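Local coordinates for protein paenibacillus xanthan lyase (Paenibacillus, PDB 6F2P) that cleaves the polysaccharide xanthan as a lyase, with a family 8 polysaccharide lyase core followed by calcium-binding beta-sandwich modules, at residues A969-T983 with G1016-V1030. Residues are numbered along the deposited sequence; the frame is centred on the assembly and turned at random.
Sequences AAHTNRATNVPVDVT and GAIKIRTDATNGYVV
Strands 978-983 and 1017-1021 pair antiparallel in one sheet of the golvesin-like C-terminal domain, a beta-sandwich, and the loops beyond them meet beside a calcium site. Asp981 and Lys1019 form a hydrogen-bonded pair, with Asp981 N 2.8 Å from Lys1019 O. Val980, Val982, Ile1018 and Ile1020 share the inner face, where Met966 of the facing strand 960-967 touches Val980, Ile1018 and Ile1020. On the other face Asp981 OD1 meets Arg1021 NH1 at 2.6 Å in a salt bridge, at the edge of the guanidinium. Pro979 CB lies over one face of that group. Arg1021 NE makes a long, weak salt bridge to OD1 of Asp1023, a residue of the calcium site.

Two asparagines tie the loops by their side-chain amides. The Asn977 side chain spans the end of the type II turn 1022-1025. Its OD1 takes the Asn1026 N-H on a lone pair, in the carbonyl plane, at 3.1 Å. Its ND2 gives to Ala1024 O at 2.9 Å, from above that carbonyl plane. CG sits between the backbone N and carbonyl carbon (chi1 58°), which lets both amide ends reach the turn. With an alanine in place of Asn977, Asn1026 N and Ala1024 O would probably lose these partners, and the turn would be tied less firmly. Asn1026 answers with its own amide: OD1 accepts from Thr976 N, and ND2 gives to Thr976 OG1 in the amide plane at 2.6 Å. Ala975 N points almost straight (178°) at Tyr1028 O, 2.9 Å away. Asn973 O lies at the edge of the tyrosine ring and receives Tyr1028 N on a lone pair, at 3.0 Å.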
ATOM      1  N   ALA A 969      50.891  -7.920 -42.617  1.00 61.61           N
ATOM      2  CA  ALA A 969      51.867  -6.981 -43.165  1.00 60.49           C
ATOM      3  C   ALA A 969      52.468  -7.454 -44.497  1.00 62.48           C
ATOM      4  O   ALA A 969      53.296  -8.367 -44.528  1.00 60.81           O
ATOM      5  CB  ALA A 969      52.962  -6.709 -42.146  1.00 62.76           C
ATOM      6  N   ALA A 970      52.058  -6.820 -45.594  1.00 58.17           N
ATOM      7  CA  ALA A 970      52.460  -7.266 -46.929  1.00 63.37           C
ATOM      8  C   ALA A 970      53.771  -6.638 -47.387  1.00 72.96           C
ATOM      9  O   ALA A 970      54.094  -5.514 -47.004  1.00 76.57           O
ATOM     10  CB  ALA A 970      51.352  -6.985 -47.941  1.00 55.52           C
ATOM     11  N   HIS A 971      54.527  -7.363 -48.211  1.00 73.34           N
ATOM     12  CA  HIS A 971      55.751  -6.807 -48.790  1.00 79.30           C
ATOM     13  C   HIS A 971      56.149  -7.468 -50.110  1.00 76.95           C
ATOM     14  O   HIS A 971      55.424  -7.378 -51.100  1.00 72.82           O
ATOM     15  CB  HIS A 971      56.913  -6.863 -47.794  1.00 76.69           C
ATOM     16  CG  HIS A 971      57.933  -5.783 -48.002  1.00 88.55           C
ATOM     17  ND1 HIS A 971      59.186  -5.819 -47.426  1.00 85.62           N
ATOM     18  CD2 HIS A 971      57.882  -4.635 -48.717  1.00 82.45           C
ATOM     19  CE1 HIS A 971      59.864  -4.743 -47.783  1.00 86.33           C
ATOM     20  NE2 HIS A 971      59.095  -4.007 -48.565  1.00 89.67           N
ATOM     21  N   THR A 972      57.318  -8.100 -50.127  1.00 71.23           N
ATOM     22  CA  THR A 972      57.786  -8.838 -51.297  1.00 64.49           C
ATOM     23  C   THR A 972      58.551 -10.070 -50.833  1.00 61.21           C
ATOM     24  O   THR A 972      58.626 -11.078 -51.538  1.00 65.67           O
ATOM     25  CB  THR A 972      58.703  -7.988 -52.209  1.00 64.16           C
ATOM     26  OG1 THR A 972      59.519  -7.126 -51.405  1.00 74.82           O
ATOM     27  CG2 THR A 972      57.872  -7.144 -53.169  1.00 61.16           C
ATOM     28  N   ASN A 973      59.111  -9.986 -49.634  1.00 59.45           N
ATOM     29  CA  ASN A 973      59.818 -11.110 -49.046  1.00 54.65           C
ATOM     30  C   ASN A 973      58.857 -12.045 -48.323  1.00 63.71           C
ATOM     31  O   ASN A 973      59.285 -12.934 -47.590  1.00 61.01           O
ATOM     32  CB  ASN A 973      60.874 -10.602 -48.072  1.00 62.29           C
ATOM     33  CG  ASN A 973      60.294  -9.667 -47.039  1.00 69.57           C
ATOM     34  OD1 ASN A 973      59.735 -10.104 -46.033  1.00 71.68           O
ATOM     35  ND2 ASN A 973      60.410  -8.371 -47.287  1.00 71.60           N
ATOM     36  N   ARG A 974      57.558 -11.834 -48.526  1.00 64.84           N
ATOM     37  CA  ARG A 974      56.543 -12.673 -47.898  1.00 58.34           C
ATOM     38  C   ARG A 974      56.294 -13.968 -48.670  1.00 57.71           C
ATOM     39  O   ARG A 974      56.463 -14.022 -49.892  1.00 53.10           O
ATOM     40  CB  ARG A 974      55.226 -11.911 -47.760  1.00 57.82           C
ATOM     41  CG  ARG A 974      55.003 -11.285 -46.402  1.00 63.33           C
ATOM     42  CD  ARG A 974      55.945 -10.125 -46.173  1.00 72.26           C
ATOM     43  NE  ARG A 974      55.616  -9.401 -44.951  1.00 72.60           N
ATOM     44  CZ  ARG A 974      56.404  -8.488 -44.395  1.00 70.19           C
ATOM     45  NH1 ARG A 974      57.573  -8.194 -44.949  1.00 72.81           N
ATOM     46  NH2 ARG A 974      56.029  -7.874 -43.281  1.00 66.68           N
ATOM     47  N   ALA A 975      55.888 -15.006 -47.942  1.00 53.42           N
ATOM     48  CA  ALA A 975      55.423 -16.243 -48.556  1.00 49.27           C
ATOM     49  C   ALA A 975      54.128 -15.994 -49.334  1.00 55.53           C
ATOM     50  O   ALA A 975      53.308 -15.153 -48.948  1.00 52.44           O
ATOM     51  CB  ALA A 975      55.207 -17.311 -47.498  1.00 41.18           C
ATOM     52  N   THR A 976      53.956 -16.723 -50.434  1.00 52.63           N
ATOM     53  CA  THR A 976      52.782 -16.572 -51.291  1.00 49.71           C
ATOM     54  C   THR A 976      51.761 -17.668 -51.014  1.00 46.60           C
ATOM     55  O   THR A 976      50.638 -17.636 -51.524  1.00 45.69           O
ATOM     56  CB  THR A 976      53.168 -16.616 -52.788  1.00 47.76           C
ATOM     57  OG1 THR A 976      53.805 -17.864 -53.090  1.00 44.45           O
ATOM     58  CG2 THR A 976      54.119 -15.492 -53.125  1.00 45.05           C
ATOM     59  N   ASN A 977      52.163 -18.637 -50.198  1.00 44.24           N
ATOM     60  CA  ASN A 977      51.360 -19.828 -49.964  1.00 39.22           C
ATOM     61  C   ASN A 977      51.212 -20.146 -48.482  1.00 42.26           C
ATOM     62  O   ASN A 977      51.427 -21.281 -48.057  1.00 36.78           O
ATOM     63  CB  ASN A 977      51.961 -21.025 -50.712  1.00 41.10           C
ATOM     64  CG  ASN A 977      53.405 -21.303 -50.315  1.00 45.30           C
ATOM     65  OD1 ASN A 977      54.122 -20.407 -49.868  1.00 48.41           O
ATOM     66  ND2 ASN A 977      53.832 -22.552 -50.470  1.00 34.61           N
ATOM     67  N   VAL A 978      50.836 -19.142 -47.696  1.00 43.30           N
ATOM     68  CA  VAL A 978      50.670 -19.337 -46.263  1.00 40.50           C
ATOM     69  C   VAL A 978      49.409 -20.142 -45.980  1.00 39.31           C
ATOM     70  O   VAL A 978      48.307 -19.692 -46.294  1.00 37.84           O
ATOM     71  CB  VAL A 978      50.600 -17.996 -45.520  1.00 43.25           C
ATOM     72  CG1 VAL A 978      50.528 -18.227 -44.013  1.00 37.47           C
ATOM     73  CG2 VAL A 978      51.798 -17.134 -45.886  1.00 40.19           C
ATOM     74  N   PRO A 979      49.568 -21.344 -45.397  1.00 37.59           N
ATOM     75  CA  PRO A 979      48.412 -22.183 -45.063  1.00 38.34           C
ATOM     76  C   PRO A 979      47.701 -21.691 -43.804  1.00 39.98           C
ATOM     77  O   PRO A 979      48.338 -21.479 -42.771  1.00 36.94           O
ATOM     78  CB  PRO A 979      49.036 -23.561 -44.822  1.00 36.60           C
ATOM     79  CG  PRO A 979      50.417 -23.273 -44.372  1.00 39.09           C
ATOM     80  CD  PRO A 979      50.844 -22.016 -45.088  1.00 40.64           C
ATOM     81  N   VAL A 980      46.389 -21.496 -43.904  1.00 39.49           N
ATOM     82  CA  VAL A 980      45.588 -21.038 -42.775  1.00 37.62           C
ATOM     83  C   VAL A 980      44.442 -22.004 -42.503  1.00 34.68           C
ATOM     84  O   VAL A 980      43.651 -22.303 -43.395  1.00 34.85           O
ATOM     85  CB  VAL A 980      45.005 -19.638 -43.034  1.00 36.52           C
ATOM     86  CG1 VAL A 980      44.209 -19.163 -41.826  1.00 34.20           C
ATOM     87  CG2 VAL A 980      46.118 -18.659 -43.363  1.00 32.31           C
ATOM     88  N   ASP A 981      44.360 -22.501 -41.273  1.00 33.83           N
ATOM     89  CA  ASP A 981      43.242 -23.348 -40.869  1.00 37.36           C
ATOM     90  C   ASP A 981      42.157 -22.531 -40.192  1.00 37.82           C
ATOM     91  O   ASP A 981      42.445 -21.622 -39.420  1.00 41.10           O
ATOM     92  CB  ASP A 981      43.699 -24.450 -39.914  1.00 33.69           C
ATOM     93  CG  ASP A 981      44.627 -25.434 -40.570  1.00 41.51           C
ATOM     94  OD1 ASP A 981      44.530 -25.605 -41.805  1.00 41.72           O
ATOM     95  OD2 ASP A 981      45.456 -26.032 -39.852  1.00 51.24           O
ATOM     96  N   VAL A 982      40.907 -22.858 -40.491  1.00 32.18           N
ATOM     97  CA  VAL A 982      39.784 -22.298 -39.763  1.00 33.41           C
ATOM     98  C   VAL A 982      38.964 -23.449 -39.200  1.00 33.17           C
ATOM     99  O   VAL A 982      38.255 -24.132 -39.937  1.00 32.82           O
ATOM    100  CB  VAL A 982      38.903 -21.419 -40.666  1.00 32.44           C
ATOM    101  CG1 VAL A 982      37.697 -20.918 -39.895  1.00 26.69           C
ATOM    102  CG2 VAL A 982      39.710 -20.259 -41.223  1.00 33.14           C
ATOM    103  N   THR A 983      39.087 -23.685 -37.898  1.00 35.34           N
ATOM    104  CA  THR A 983      38.301 -24.728 -37.250  1.00 33.82           C
ATOM    105  C   THR A 983      37.005 -24.124 -36.734  1.00 33.61           C
ATOM    106  O   THR A 983      37.017 -23.265 -35.865  1.00 35.03           O
ATOM    107  CB  THR A 983      39.062 -25.393 -36.088  1.00 33.31           C
ATOM    108  OG1 THR A 983      40.400 -25.707 -36.499  1.00 33.94           O
ATOM    109  CG2 THR A 983      38.356 -26.665 -35.651  1.00 30.13           C
ATOM    110  N   GLY A1016      36.398 -22.925 -31.501  1.00 34.55           N
ATOM    111  CA  GLY A1016      36.797 -22.582 -32.845  1.00 38.67           C
ATOM    112  C   GLY A1016      38.157 -21.924 -32.830  1.00 47.74           C
ATOM    113  O   GLY A1016      38.500 -21.224 -31.878  1.00 51.37           O
ATOM    114  N   ALA A1017      38.937 -22.149 -33.882  1.00 42.12           N
ATOM    115  CA  ALA A1017      40.276 -21.586 -33.958  1.00 37.10           C
ATOM    116  C   ALA A1017      40.649 -21.205 -35.380  1.00 41.01           C
ATOM    117  O   ALA A1017      40.097 -21.724 -36.351  1.00 41.59           O
ATOM    118  CB  ALA A1017      41.291 -22.555 -33.388  1.00 32.17           C
ATOM    119  N   ILE A1018      41.589 -20.277 -35.489  1.00 39.49           N
ATOM    120  CA  ILE A1018      42.106 -19.854 -36.774  1.00 36.68           C
ATOM    121  C   ILE A1018      43.621 -19.892 -36.683  1.00 41.97           C
ATOM    122  O   ILE A1018      44.233 -18.988 -36.112  1.00 41.85           O
ATOM    123  CB  ILE A1018      41.633 -18.439 -37.118  1.00 35.31           C
ATOM    124  CG1 ILE A1018      40.106 -18.390 -37.116  1.00 36.26           C
ATOM    125  CG2 ILE A1018      42.174 -18.007 -38.468  1.00 32.44           C
ATOM    126  CD1 ILE A1018      39.548 -16.995 -37.135  1.00 45.38           C
ATOM    127  N   LYS A1019      44.213 -20.952 -37.231  1.00 43.55           N
ATOM    128  CA  LYS A1019      45.649 -21.199 -37.112  1.00 36.91           C
ATOM    129  C   LYS A1019      46.411 -20.829 -38.383  1.00 41.56           C
ATOM    130  O   LYS A1019      45.935 -21.050 -39.498  1.00 40.23           O
ATOM    131  CB  LYS A1019      45.919 -22.665 -36.747  1.00 35.44           C
ATOM    132  CG  LYS A1019      47.400 -22.987 -36.542  1.00 51.09           C
ATOM    133  CD  LYS A1019      47.678 -24.489 -36.504  1.00 45.94           C
ATOM    134  CE  LYS A1019      47.159 -25.141 -35.230  1.00 48.05           C
ATOM    135  NZ  LYS A1019      47.597 -26.567 -35.142  1.00 53.60           N
ATOM    136  N   ILE A1020      47.595 -20.253 -38.200  1.00 44.69           N
ATOM    137  CA  ILE A1020      48.506 -19.983 -39.301  1.00 42.91           C
ATOM    138  C   ILE A1020      49.687 -20.938 -39.197  1.00 47.22           C
ATOM    139  O   ILE A1020      50.406 -20.926 -38.203  1.00 52.55           O
ATOM    140  CB  ILE A1020      49.013 -18.536 -39.261  1.00 44.52           C
ATOM    141  CG1 ILE A1020      47.860 -17.568 -39.538  1.00 41.46           C
ATOM    142  CG2 ILE A1020      50.127 -18.333 -40.267  1.00 41.15           C
ATOM    143  CD1 ILE A1020      48.225 -16.114 -39.344  1.00 45.76           C
ATOM    144  N   ARG A1021      49.861 -21.781 -40.212  1.00 50.61           N
ATOM    145  CA  ARG A1021      50.954 -22.753 -40.250  1.00 47.10           C
ATOM    146  C   ARG A1021      52.048 -22.255 -41.189  1.00 42.98           C
ATOM    147  O   ARG A1021      51.845 -21.291 -41.933  1.00 40.54           O
ATOM    148  CB  ARG A1021      50.447 -24.129 -40.704  1.00 49.19           C
ATOM    149  CG  ARG A1021      49.748 -24.963 -39.622  1.00 42.68           C
ATOM    150  CD  ARG A1021      48.656 -25.853 -40.226  1.00 34.31           C
ATOM    151  NE  ARG A1021      49.043 -26.376 -41.539  1.00 47.29           N
ATOM    152  CZ  ARG A1021      48.222 -26.487 -42.582  1.00 41.29           C
ATOM    153  NH1 ARG A1021      46.954 -26.119 -42.478  1.00 42.65           N
ATOM    154  NH2 ARG A1021      48.664 -26.971 -43.734  1.00 46.57           N
ATOM    155  N   THR A1022      53.209 -22.901 -41.151  1.00 53.89           N
ATOM    156  CA  THR A1022      54.345 -22.450 -41.956  1.00 59.83           C
ATOM    157  C   THR A1022      54.869 -23.515 -42.929  1.00 52.52           C
ATOM    158  O   THR A1022      55.878 -23.298 -43.604  1.00 48.26           O
ATOM    159  CB  THR A1022      55.503 -21.946 -41.068  1.00 57.17           C
ATOM    160  OG1 THR A1022      55.927 -23.002 -40.195  1.00 57.53           O
ATOM    161  CG2 THR A1022      55.057 -20.741 -40.237  1.00 50.92           C
ATOM    162  N   ASP A1023      54.173 -24.649 -42.997  1.00 50.21           N
ATOM    163  CA  ASP A1023      54.571 -25.775 -43.844  1.00 47.46           C
ATOM    164  C   ASP A1023      54.733 -25.364 -45.305  1.00 44.84           C
ATOM    165  O   ASP A1023      53.828 -24.775 -45.894  1.00 46.25           O
ATOM    166  CB  ASP A1023      53.547 -26.912 -43.742  1.00 41.57           C
ATOM    167  CG  ASP A1023      53.268 -27.329 -42.303  1.00 55.94           C
ATOM    168  OD1 ASP A1023      52.454 -26.656 -41.634  1.00 57.26           O
ATOM    169  OD2 ASP A1023      53.852 -28.334 -41.843  1.00 56.28           O
ATOM    170  N   ALA A1024      55.901 -25.664 -45.865  1.00 41.96           N
ATOM    171  CA  ALA A1024      56.182 -25.471 -47.293  1.00 43.51           C
ATOM    172  C   ALA A1024      56.112 -24.024 -47.790  1.00 40.80           C
ATOM    173  O   ALA A1024      56.012 -23.784 -48.994  1.00 44.65           O
ATOM    174  CB  ALA A1024      55.283 -26.371 -48.147  1.00 33.95           C
ATOM    175  N   THR A1025      56.186 -23.064 -46.874  1.00 44.45           N
ATOM    176  CA  THR A1025      56.083 -21.655 -47.253  1.00 48.83           C
ATOM    177  C   THR A1025      57.340 -21.141 -47.953  1.00 50.92           C
ATOM    178  O   THR A1025      58.466 -21.413 -47.519  1.00 48.50           O
ATOM    179  CB  THR A1025      55.713 -20.755 -46.049  1.00 53.31           C
ATOM    180  OG1 THR A1025      56.404 -21.204 -44.875  1.00 51.77           O
ATOM    181  CG2 THR A1025      54.214 -20.817 -45.788  1.00 48.08           C
ATOM    182  N   ASN A1026      57.134 -20.404 -49.041  1.00 48.51           N
ATOM    183  CA  ASN A1026      58.232 -19.947 -49.889  1.00 52.26           C
ATOM    184  C   ASN A1026      58.805 -18.573 -49.519  1.00 57.02           C
ATOM    185  O   ASN A1026      59.571 -17.978 -50.287  1.00 56.18           O
ATOM    186  CB  ASN A1026      57.821 -19.993 -51.367  1.00 47.18           C
ATOM    187  CG  ASN A1026      56.642 -19.090 -51.684  1.00 47.33           C
ATOM    188  OD1 ASN A1026      56.520 -17.985 -51.150  1.00 56.15           O
ATOM    189  ND2 ASN A1026      55.770 -19.556 -52.569  1.00 43.43           N
ATOM    190  N   GLY A1027      58.429 -18.082 -48.343  1.00 56.08           N
ATOM    191  CA  GLY A1027      58.906 -16.802 -47.853  1.00 54.63           C
ATOM    192  C   GLY A1027      58.536 -16.571 -46.399  1.00 57.08           C
ATOM    193  O   GLY A1027      58.238 -17.515 -45.659  1.00 54.51           O
ATOM    194  N   TYR A1028      58.554 -15.307 -45.987  1.00 55.71           N
ATOM    195  CA  TYR A1028      58.245 -14.943 -44.607  1.00 58.60           C
ATOM    196  C   TYR A1028      56.765 -15.135 -44.282  1.00 55.26           C
ATOM    197  O   TYR A1028      55.891 -14.761 -45.067  1.00 51.43           O
ATOM    198  CB  TYR A1028      58.651 -13.490 -44.332  1.00 67.01           C
ATOM    199  CG  TYR A1028      60.124 -13.299 -44.050  1.00 63.52           C
ATOM    200  CD1 TYR A1028      60.644 -13.538 -42.785  1.00 62.55           C
ATOM    201  CD2 TYR A1028      60.997 -12.873 -45.045  1.00 67.72           C
ATOM    202  CE1 TYR A1028      61.988 -13.364 -42.522  1.00 60.89           C
ATOM    203  CE2 TYR A1028      62.345 -12.699 -44.789  1.00 67.18           C
ATOM    204  CZ  TYR A1028      62.833 -12.948 -43.524  1.00 62.51           C
ATOM    205  OH  TYR A1028      64.170 -12.779 -43.250  1.00 62.53           O
ATOM    206  N   VAL A1029      56.490 -15.707 -43.114  1.00 50.86           N
ATOM    207  CA  VAL A1029      55.113 -15.894 -42.663  1.00 53.50           C
ATOM    208  C   VAL A1029      54.738 -14.888 -41.568  1.00 50.68           C
ATOM    209  O   VAL A1029      55.283 -14.925 -40.470  1.00 53.79           O
ATOM    210  CB  VAL A1029      54.880 -17.335 -42.151  1.00 47.95           C
ATOM    211  CG1 VAL A1029      53.449 -17.505 -41.639  1.00 47.02           C
ATOM    212  CG2 VAL A1029      55.179 -18.340 -43.247  1.00 53.29           C
ATOM    213  N   VAL A1030      53.800 -13.997 -41.871  1.00 44.95           N
ATOM    214  CA  VAL A1030      53.358 -12.976 -40.919  1.00 50.44           C
ATOM    215  C   VAL A1030      52.062 -13.378 -40.207  1.00 47.35           C
ATOM    216  O   VAL A1030      51.143 -13.911 -40.828  1.00 50.12           O
ATOM    217  CB  VAL A1030      53.165 -11.598 -41.625  1.00 49.86           C
ATOM    218  CG1 VAL A1030      52.390 -10.622 -40.748  1.00 49.88           C
ATOM    219  CG2 VAL A1030      54.511 -11.012 -42.033  1.00 54.09           C
TER
HETATM  220  O   HOH W   1      52.228 -23.720 -48.268  1.00 39.41           O